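Local coordinates for PHD finger protein 14 (Danio rerio, PDB 7D86), which reads histone H3 as a nuclear zinc-finger protein, preferring the unmodified tail, and represses PDGFRA expression, so helping to regulate mesenchymal cell proliferation, at residues 14-19 with 161-166; 168-173 with 179-184; 32-37 with 82-87. One frame throughout, in Å; residues are numbered along the deposited sequence.

Contact 1 of 3, residues 14-19 with 161-166; sequences VCLGDN and CAQREG. With ZN (zinc ion), chain E; ZN (zinc ion), chain D.
Leu16 and Gln163 meet at a slant, the forked end of one side chain against the stem and amide of the other, both buried. The apolar part is plain van der Waals packing. Leu16 CD1 sits 4.1 Å from Gln163 CG and also borders Gln163 O, while CD2 approaches Gln163 NE2 to 4.0 Å. Leucine suits the place because its two methyls can cover the CG methylene and the amide nitrogen together.

The polar part belongs to the glutamine. With CG anti to the backbone N (chi1 -173°) and the chain extended beyond it, the amide leaves helix 159-164 and brings NE2 to 3.1 Å from Val14 O. NE2 makes its hydrogen bond with the neighbouring Cys13, so an uncharged donor of this length fits a buried seam lined by backbone. Gln163 O, beside the leucine, accepts a bond from Gly166 N (3.0 Å) in a Schellman motif, where glycine readily takes the positive phi of 77°.

Metal bonds hold one cysteine of each segment. Cys15 SG binds one zinc ion with Cys12, His37 and Cys40, and receives an N-H...S bond from Gly17 N at 3.4 Å; Cys161 SG binds another with Cys131, Cys134 and His158. The contact thus docks the first PHD finger on the helix of the second, as expected of a compact PHD-zinc knuckle-PHD (PZP) module.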
loop_
_atom_site.group_PDB
_atom_site.type_symbol
_atom_site.label_atom_id
_atom_site.label_comp_id
_atom_site.label_asym_id
_atom_site.label_seq_id
_atom_site.Cartn_x
_atom_site.Cartn_y
_atom_site.Cartn_z
ATOM N N VAL A 14 -3.662 -3.548 -3.561
ATOM C CA VAL A 14 -2.343 -2.922 -3.583
ATOM C C VAL A 14 -2.279 -1.800 -4.610
ATOM O O VAL A 14 -1.952 -0.663 -4.275
ATOM C CB VAL A 14 -1.250 -3.981 -3.844
ATOM C CG1 VAL A 14 0.121 -3.300 -4.060
ATOM C CG2 VAL A 14 -1.196 -4.975 -2.679
ATOM N N CYS A 15 -2.614 -2.097 -5.867
ATOM C CA CYS A 15 -2.546 -1.113 -6.939
ATOM C C CYS A 15 -3.897 -0.513 -7.308
ATOM O O CYS A 15 -3.932 0.407 -8.129
ATOM C CB CYS A 15 -1.919 -1.744 -8.188
ATOM S SG CYS A 15 -2.942 -3.040 -8.945
ATOM N N LEU A 16 -4.999 -1.011 -6.738
ATOM C CA LEU A 16 -6.377 -0.599 -7.029
ATOM C C LEU A 16 -6.802 -0.878 -8.469
ATOM O O LEU A 16 -7.878 -0.433 -8.886
ATOM C CB LEU A 16 -6.621 0.882 -6.698
ATOM C CG LEU A 16 -6.372 1.270 -5.233
ATOM C CD1 LEU A 16 -6.714 2.733 -4.990
ATOM C CD2 LEU A 16 -7.129 0.357 -4.246
ATOM N N GLY A 17 -6.004 -1.611 -9.240
ATOM C CA GLY A 17 -6.434 -2.056 -10.548
ATOM C C GLY A 17 -7.429 -3.197 -10.453
ATOM O O GLY A 17 -7.627 -3.803 -9.400
ATOM N N ASP A 18 -8.063 -3.507 -11.590
ATOM C CA ASP A 18 -9.093 -4.538 -11.615
ATOM C C ASP A 18 -8.894 -5.578 -12.712
ATOM O O ASP A 18 -9.773 -6.429 -12.905
ATOM C CB ASP A 18 -10.482 -3.900 -11.756
ATOM C CG ASP A 18 -10.606 -3.003 -12.986
ATOM O OD1 ASP A 18 -10.331 -3.464 -14.115
ATOM O OD2 ASP A 18 -11.008 -1.833 -12.824
ATOM N N ASN A 19 -7.777 -5.544 -13.430
ATOM C CA ASN A 19 -7.569 -6.467 -14.539
ATOM C C ASN A 19 -7.066 -7.803 -14.003
ATOM O O ASN A 19 -5.994 -7.872 -13.391
ATOM C CB ASN A 19 -6.581 -5.879 -15.545
ATOM C CG ASN A 19 -6.747 -6.464 -16.936
ATOM O OD1 ASN A 19 -7.761 -7.093 -17.241
ATOM N ND2 ASN A 19 -5.753 -6.250 -17.791
ATOM N N CYS A 161 -3.372 6.308 3.725
ATOM C CA CYS A 161 -4.257 7.464 3.680
ATOM C C CYS A 161 -4.257 8.084 2.289
ATOM O O CYS A 161 -5.316 8.438 1.757
ATOM C CB CYS A 161 -3.843 8.485 4.744
ATOM S SG CYS A 161 -4.144 7.948 6.474
ATOM N N ALA A 162 -3.076 8.195 1.675
ATOM C CA ALA A 162 -3.006 8.651 0.292
ATOM C C ALA A 162 -3.682 7.658 -0.642
ATOM O O ALA A 162 -4.349 8.056 -1.606
ATOM C CB ALA A 162 -1.543 8.873 -0.115
ATOM N N GLN A 163 -3.531 6.358 -0.371
ATOM C CA GLN A 163 -4.168 5.365 -1.230
ATOM C C GLN A 163 -5.678 5.559 -1.239
ATOM O O GLN A 163 -6.321 5.476 -2.293
ATOM C CB GLN A 163 -3.814 3.946 -0.761
ATOM C CG GLN A 163 -4.306 2.849 -1.701
ATOM C CD GLN A 163 -4.134 1.448 -1.133
ATOM O OE1 GLN A 163 -4.309 1.221 0.065
ATOM N NE2 GLN A 163 -3.792 0.500 -1.999
ATOM N N ARG A 164 -6.250 5.831 -0.066
ATOM C CA ARG A 164 -7.692 6.006 0.063
ATOM C C ARG A 164 -8.173 7.197 -0.749
ATOM O O ARG A 164 -9.277 7.176 -1.306
ATOM C CB ARG A 164 -8.052 6.173 1.541
ATOM C CG ARG A 164 -9.508 6.433 1.832
ATOM C CD ARG A 164 -9.718 6.837 3.288
ATOM N NE ARG A 164 -9.340 8.232 3.502
ATOM C CZ ARG A 164 -8.360 8.634 4.306
ATOM N NH1 ARG A 164 -7.664 7.748 5.004
ATOM N NH2 ARG A 164 -8.089 9.928 4.424
ATOM N N GLU A 165 -7.364 8.242 -0.824
ATOM C CA GLU A 165 -7.732 9.441 -1.569
ATOM C C GLU A 165 -7.374 9.358 -3.051
ATOM O O GLU A 165 -7.556 10.352 -3.775
ATOM C CB GLU A 165 -7.064 10.664 -0.932
ATOM C CG GLU A 165 -7.603 11.015 0.449
ATOM C CD GLU A 165 -9.052 11.480 0.407
ATOM O OE1 GLU A 165 -9.502 11.958 -0.656
ATOM O OE2 GLU A 165 -9.750 11.361 1.436
ATOM N N GLY A 166 -6.881 8.210 -3.516
ATOM C CA GLY A 166 -6.584 8.028 -4.925
ATOM C C GLY A 166 -5.297 8.691 -5.372
ATOM O O GLY A 166 -5.173 9.076 -6.539
HETATM ZN ZN ZN E . -2.309 -5.069 -8.082
HETATM ZN ZN ZN D . -2.878 9.182 7.966
#

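Contact 2 of 3, residues 168-173 with 179-184; sequences LSEAAA and DPFFAY. With MG (magnesium ion), chain G.
Glu170 runs alongside the ring of Phe181, its directly facing partner, and both side chains point the same way. Its CB lies 4.0 Å from Phe181 CD1, and CG, anti to the backbone N (chi1 180°), moves outward to 3.6 Å from Phe181 CE1. CD closes on the same CE1 at 3.4 Å, and at the tip OE1 reaches Phe181 CZ at 3.5 Å, with carboxylate and ring planes 30° apart. The extended chain thus lays methylenes and carboxylate alike along the ring, and the exposed position suits a charged residue. The same phenylalanine ring makes edge-to-face contacts with Tyr101 and Phe107.

These strands, 168-170 and 181-183, form an antiparallel beta hairpin in the second PHD finger. Ser169 and Phe182 are its hydrogen-bonded pair: Ser169 N donates to Phe182 O (2.8 Å), and Phe182 N returns a bond to Ser169 O (3.0 Å). A further bond, Ala171 N to Pro180 O, continues the pairing beyond the strands.

On the face opposite Glu170, Ser169 CB makes a CH-pi contact over the Phe182 ring, 3.7 Å from its centroid; a small serine lets the ring come this close. Ala171 CB touches the ring too, at CE1. Leu168 CD2 and Ala183 CB pack together on the side of the sheet that carries Glu170 and Phe181. Just ahead of strand 181-183, Asp179 OD2 binds a magnesium ion at 2.0 Å, together with four waters.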
loop_
_atom_site.group_PDB
_atom_site.type_symbol
_atom_site.label_atom_id
_atom_site.label_comp_id
_atom_site.label_asym_id
_atom_site.label_seq_id
_atom_site.Cartn_x
_atom_site.Cartn_y
_atom_site.Cartn_z
ATOM N N LEU A 168 -1.926 7.538 -4.988
ATOM C CA LEU A 168 -0.755 6.717 -5.272
ATOM C C LEU A 168 -0.773 6.292 -6.731
ATOM O O LEU A 168 -1.802 5.840 -7.242
ATOM C CB LEU A 168 -0.713 5.475 -4.377
ATOM C CG LEU A 168 -0.770 5.683 -2.866
ATOM C CD1 LEU A 168 -0.658 4.341 -2.147
ATOM C CD2 LEU A 168 0.343 6.637 -2.416
ATOM N N SER A 169 0.374 6.442 -7.399
ATOM C CA SER A 169 0.519 6.076 -8.798
ATOM C C SER A 169 1.730 5.174 -8.981
ATOM O O SER A 169 2.692 5.221 -8.209
ATOM C CB SER A 169 0.670 7.321 -9.700
ATOM O OG SER A 169 -0.425 8.208 -9.556
ATOM N N GLU A 170 1.675 4.354 -10.023
ATOM C CA GLU A 170 2.828 3.583 -10.469
ATOM C C GLU A 170 3.047 3.888 -11.942
ATOM O O GLU A 170 2.135 3.708 -12.752
ATOM C CB GLU A 170 2.625 2.082 -10.253
ATOM C CG GLU A 170 3.808 1.230 -10.718
ATOM C CD GLU A 170 3.582 -0.262 -10.511
ATOM O OE1 GLU A 170 4.541 -1.040 -10.698
ATOM O OE2 GLU A 170 2.450 -0.658 -10.159
ATOM N N ALA A 171 4.246 4.356 -12.286
ATOM C CA ALA A 171 4.563 4.630 -13.680
ATOM C C ALA A 171 4.581 3.338 -14.492
ATOM O O ALA A 171 4.944 2.268 -13.996
ATOM C CB ALA A 171 5.919 5.339 -13.791
ATOM N N ALA A 172 4.181 3.441 -15.755
ATOM C CA ALA A 172 4.252 2.278 -16.624
ATOM C C ALA A 172 5.705 1.907 -16.916
ATOM O O ALA A 172 6.622 2.731 -16.815
ATOM C CB ALA A 172 3.505 2.536 -17.930
ATOM N N ALA A 173 5.902 0.640 -17.295
ATOM C CA ALA A 173 7.238 0.144 -17.617
ATOM C C ALA A 173 7.897 0.966 -18.719
ATOM O O ALA A 173 9.098 1.251 -18.657
ATOM C CB ALA A 173 7.164 -1.328 -18.029
ATOM N N ASP A 179 12.497 4.580 -9.881
ATOM C CA ASP A 179 11.516 4.338 -8.829
ATOM C C ASP A 179 10.152 4.656 -9.425
ATOM O O ASP A 179 9.768 5.833 -9.491
ATOM C CB ASP A 179 11.800 5.218 -7.601
ATOM C CG ASP A 179 10.836 4.969 -6.407
ATOM O OD1 ASP A 179 9.975 4.068 -6.425
ATOM O OD2 ASP A 179 10.953 5.716 -5.416
ATOM N N PRO A 180 9.394 3.665 -9.901
ATOM C CA PRO A 180 8.130 3.961 -10.583
ATOM C C PRO A 180 6.993 4.357 -9.655
ATOM O O PRO A 180 5.930 4.756 -10.142
ATOM C CB PRO A 180 7.815 2.641 -11.305
ATOM C CG PRO A 180 8.442 1.596 -10.446
ATOM C CD PRO A 180 9.679 2.220 -9.848
ATOM N N PHE A 181 7.163 4.268 -8.341
ATOM C CA PHE A 181 6.076 4.530 -7.411
ATOM C C PHE A 181 6.145 5.974 -6.935
ATOM O O PHE A 181 7.128 6.379 -6.313
ATOM C CB PHE A 181 6.140 3.563 -6.232
ATOM C CG PHE A 181 5.987 2.133 -6.638
ATOM C CD1 PHE A 181 4.737 1.612 -6.919
ATOM C CD2 PHE A 181 7.095 1.308 -6.754
ATOM C CE1 PHE A 181 4.591 0.286 -7.299
ATOM C CE2 PHE A 181 6.958 -0.009 -7.139
ATOM C CZ PHE A 181 5.694 -0.520 -7.413
ATOM N N PHE A 182 5.099 6.748 -7.215
ATOM C CA PHE A 182 5.075 8.137 -6.792
ATOM C C PHE A 182 3.679 8.505 -6.312
ATOM O O PHE A 182 2.696 7.802 -6.570
ATOM C CB PHE A 182 5.538 9.076 -7.922
ATOM C CG PHE A 182 4.698 8.992 -9.158
ATOM C CD1 PHE A 182 4.916 7.997 -10.097
ATOM C CD2 PHE A 182 3.697 9.922 -9.393
ATOM C CE1 PHE A 182 4.144 7.922 -11.243
ATOM C CE2 PHE A 182 2.924 9.854 -10.537
ATOM C CZ PHE A 182 3.146 8.854 -11.463
ATOM N N ALA A 183 3.611 9.619 -5.592
ATOM C CA ALA A 183 2.365 10.097 -5.020
ATOM C C ALA A 183 2.292 11.614 -5.116
ATOM O O ALA A 183 3.296 12.308 -4.946
ATOM C CB ALA A 183 2.229 9.682 -3.558
ATOM N N TYR A 184 1.081 12.116 -5.346
ATOM C CA TYR A 184 0.801 13.544 -5.433
ATOM C C TYR A 184 -0.268 13.918 -4.420
ATOM O O TYR A 184 -1.234 13.172 -4.219
ATOM C CB TYR A 184 0.307 13.951 -6.823
ATOM C CG TYR A 184 1.304 13.835 -7.953
ATOM C CD1 TYR A 184 2.640 14.164 -7.780
ATOM C CD2 TYR A 184 0.892 13.408 -9.207
ATOM C CE1 TYR A 184 3.545 14.064 -8.835
ATOM C CE2 TYR A 184 1.772 13.304 -10.258
ATOM C CZ TYR A 184 3.098 13.628 -10.069
ATOM O OH TYR A 184 3.955 13.501 -11.126
HETATM MG MG MG G . 10.065 5.057 -3.800
HETATM O O HOH W 1 8.306 6.103 -4.172
HETATM O O HOH W 2 9.244 3.313 -4.442
HETATM O O HOH W 3 11.911 4.242 -3.271
HETATM O O HOH W 4 9.534 4.444 -1.890
#

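Contact 3 of 3, residues 32-37 with 82-87; sequences CGVTVH and DGIFKE. With ZN (zinc ion), chain E; ZN (zinc ion), chain F.
Val34 and Val36 close on Ile84, joining the first PHD finger to the C2HC pre-PHD zinc knuckle of the PZP module. The contact across the two segments is apolar, and in it the isoleucine meets each valine at about a right angle. Ile84 has CG1 anti to its backbone N (chi1 -154°), which carries CD1 out toward the finger. There CD1 touches Val34 CG1 at 3.6 Å and Val36 CG1 at the same 3.6 Å, so one methyl is shared by two. The other branch of Val34 works nearer the isoleucine's backbone: CG2 packs 3.9 Å from Ile84 CB and lies equally near Gly83 O. Beta-branched residues suit this role, since each valine offers a methyl close to its backbone while isoleucine adds the reach. Tyr41 and Val96 also pack on Ile84. Cutting Val34 back to an alanine removes both methyls and would probably open a gap beside Ile84, leaving Val36 as the remaining valine against CD1 and the isoleucine tip freer to turn.

Metal and backbone interactions hold the ends and the turn of segment 32-37. Cys32 SG binds a zinc ion at 2.3 Å with Cys29, Cys64 and Cys67, and accepts an N-H...S bond from Val34 N. Between them Gly33 turns with phi 83°; a CB there would press on the preceding carbonyl O. At the far end His37 uses both ring nitrogens: ND1 binds the zinc ion of Cys15 at 2.1 Å, and NE2 probably donates to the backbone O of Asn19.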
loop_
_atom_site.group_PDB
_atom_site.type_symbol
_atom_site.label_atom_id
_atom_site.label_comp_id
_atom_site.label_asym_id
_atom_site.label_seq_id
_atom_site.Cartn_x
_atom_site.Cartn_y
_atom_site.Cartn_z
ATOM N N CYS A 32 -9.975 -13.921 5.129
ATOM C CA CYS A 32 -10.370 -12.538 5.367
ATOM C C CYS A 32 -10.978 -11.856 4.145
ATOM O O CYS A 32 -11.512 -10.750 4.277
ATOM C CB CYS A 32 -9.167 -11.719 5.860
ATOM S SG CYS A 32 -7.866 -11.440 4.629
ATOM N N GLY A 33 -10.900 -12.468 2.967
ATOM C CA GLY A 33 -11.498 -11.894 1.777
ATOM C C GLY A 33 -10.666 -10.850 1.057
ATOM O O GLY A 33 -11.138 -10.293 0.058
ATOM N N VAL A 34 -9.449 -10.561 1.517
ATOM C CA VAL A 34 -8.638 -9.554 0.842
ATOM C C VAL A 34 -8.317 -10.030 -0.568
ATOM O O VAL A 34 -8.182 -11.235 -0.826
ATOM C CB VAL A 34 -7.365 -9.251 1.651
ATOM C CG1 VAL A 34 -6.350 -10.389 1.531
ATOM C CG2 VAL A 34 -6.753 -7.920 1.213
ATOM N N THR A 35 -8.214 -9.086 -1.499
ATOM C CA THR A 35 -8.009 -9.386 -2.909
ATOM C C THR A 35 -6.761 -8.672 -3.404
ATOM O O THR A 35 -6.530 -7.508 -3.065
ATOM C CB THR A 35 -9.217 -8.958 -3.748
ATOM O OG1 THR A 35 -9.548 -7.600 -3.444
ATOM C CG2 THR A 35 -10.420 -9.847 -3.449
ATOM N N VAL A 36 -5.962 -9.369 -4.211
ATOM C CA VAL A 36 -4.663 -8.851 -4.628
ATOM C C VAL A 36 -4.245 -9.552 -5.908
ATOM O O VAL A 36 -4.565 -10.727 -6.129
ATOM C CB VAL A 36 -3.615 -9.029 -3.499
ATOM C CG1 VAL A 36 -3.355 -10.516 -3.227
ATOM C CG2 VAL A 36 -2.319 -8.297 -3.838
ATOM N N HIS A 37 -3.558 -8.810 -6.786
ATOM C CA HIS A 37 -2.852 -9.415 -7.903
ATOM C C HIS A 37 -1.807 -10.387 -7.378
ATOM O O HIS A 37 -1.102 -10.093 -6.409
ATOM C CB HIS A 37 -2.146 -8.347 -8.753
ATOM C CG HIS A 37 -3.048 -7.562 -9.658
ATOM N ND1 HIS A 37 -3.147 -6.189 -9.591
ATOM C CD2 HIS A 37 -3.844 -7.949 -10.683
ATOM C CE1 HIS A 37 -3.987 -5.765 -10.520
ATOM N NE2 HIS A 37 -4.424 -6.813 -11.196
ATOM N N ASP A 82 -6.764 -2.198 7.338
ATOM C CA ASP A 82 -7.246 -2.822 6.121
ATOM C C ASP A 82 -6.074 -3.153 5.195
ATOM O O ASP A 82 -4.906 -2.886 5.499
ATOM C CB ASP A 82 -8.259 -1.910 5.434
ATOM C CG ASP A 82 -9.440 -1.583 6.326
ATOM O OD1 ASP A 82 -9.917 -2.490 7.038
ATOM O OD2 ASP A 82 -9.888 -0.418 6.323
ATOM N N GLY A 83 -6.388 -3.755 4.052
ATOM C CA GLY A 83 -5.362 -4.056 3.079
ATOM C C GLY A 83 -4.622 -5.345 3.393
ATOM O O GLY A 83 -5.008 -6.130 4.260
ATOM N N ILE A 84 -3.535 -5.562 2.664
ATOM C CA ILE A 84 -2.823 -6.826 2.741
ATOM C C ILE A 84 -1.410 -6.568 3.256
ATOM O O ILE A 84 -0.805 -5.522 2.991
ATOM C CB ILE A 84 -2.842 -7.556 1.376
ATOM C CG1 ILE A 84 -2.699 -9.066 1.582
ATOM C CG2 ILE A 84 -1.767 -7.040 0.432
ATOM C CD1 ILE A 84 -2.978 -9.872 0.344
ATOM N N PHE A 85 -0.903 -7.523 4.036
ATOM C CA PHE A 85 0.309 -7.367 4.828
ATOM C C PHE A 85 1.356 -8.408 4.463
ATOM O O PHE A 85 1.041 -9.502 3.990
ATOM C CB PHE A 85 0.020 -7.499 6.330
ATOM C CG PHE A 85 -0.833 -6.410 6.892
ATOM C CD1 PHE A 85 -2.211 -6.447 6.745
ATOM C CD2 PHE A 85 -0.261 -5.364 7.599
ATOM C CE1 PHE A 85 -3.006 -5.448 7.273
ATOM C CE2 PHE A 85 -1.049 -4.362 8.137
ATOM C CZ PHE A 85 -2.428 -4.403 7.970
ATOM N N LYS A 86 2.618 -8.043 4.713
ATOM C CA LYS A 86 3.749 -8.963 4.699
ATOM C C LYS A 86 4.516 -8.825 6.006
ATOM O O LYS A 86 4.546 -7.750 6.614
ATOM C CB LYS A 86 4.717 -8.686 3.522
ATOM C CG LYS A 86 4.226 -9.101 2.138
ATOM C CD LYS A 86 4.453 -10.583 1.883
ATOM C CE LYS A 86 4.267 -10.935 0.411
ATOM N NZ LYS A 86 4.340 -12.403 0.170
ATOM N N GLU A 87 5.175 -9.907 6.412
ATOM C CA GLU A 87 5.936 -9.913 7.653
ATOM C C GLU A 87 7.301 -9.264 7.447
ATOM O O GLU A 87 7.920 -9.417 6.390
ATOM C CB GLU A 87 6.100 -11.351 8.161
ATOM C CG GLU A 87 6.500 -11.459 9.620
ATOM C CD GLU A 87 6.353 -12.881 10.161
ATOM O OE1 GLU A 87 6.328 -13.837 9.354
ATOM O OE2 GLU A 87 6.251 -13.036 11.395
HETATM ZN ZN ZN E . -2.309 -5.069 -8.082
HETATM ZN ZN ZN F . -6.336 -13.111 4.866
#

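How the contacts relate
Contact 1 is wholly buried, whereas contacts 2 and 3 are each only partly buried. Contacts 1 and 3 both tie the first PHD finger to other fingers, one to the second PHD finger and the other to the zinc knuckle. They share the zinc ion held by Cys15 and His37, and Val14 packs against both Val36 and Ile84. Contact 2 lies within the second finger and differs in chemistry: it combines backbone bonds between strands with aromatic rings packed on both sides of the sheet, where contact 3 relies on aliphatic methyls and contact 1 mixes methyls with an amide. Leu168 links contacts 1 and 2 by packing on Ala162 and Gln163; contacts 2 and 3 do not touch, their centres about 20 Å apart.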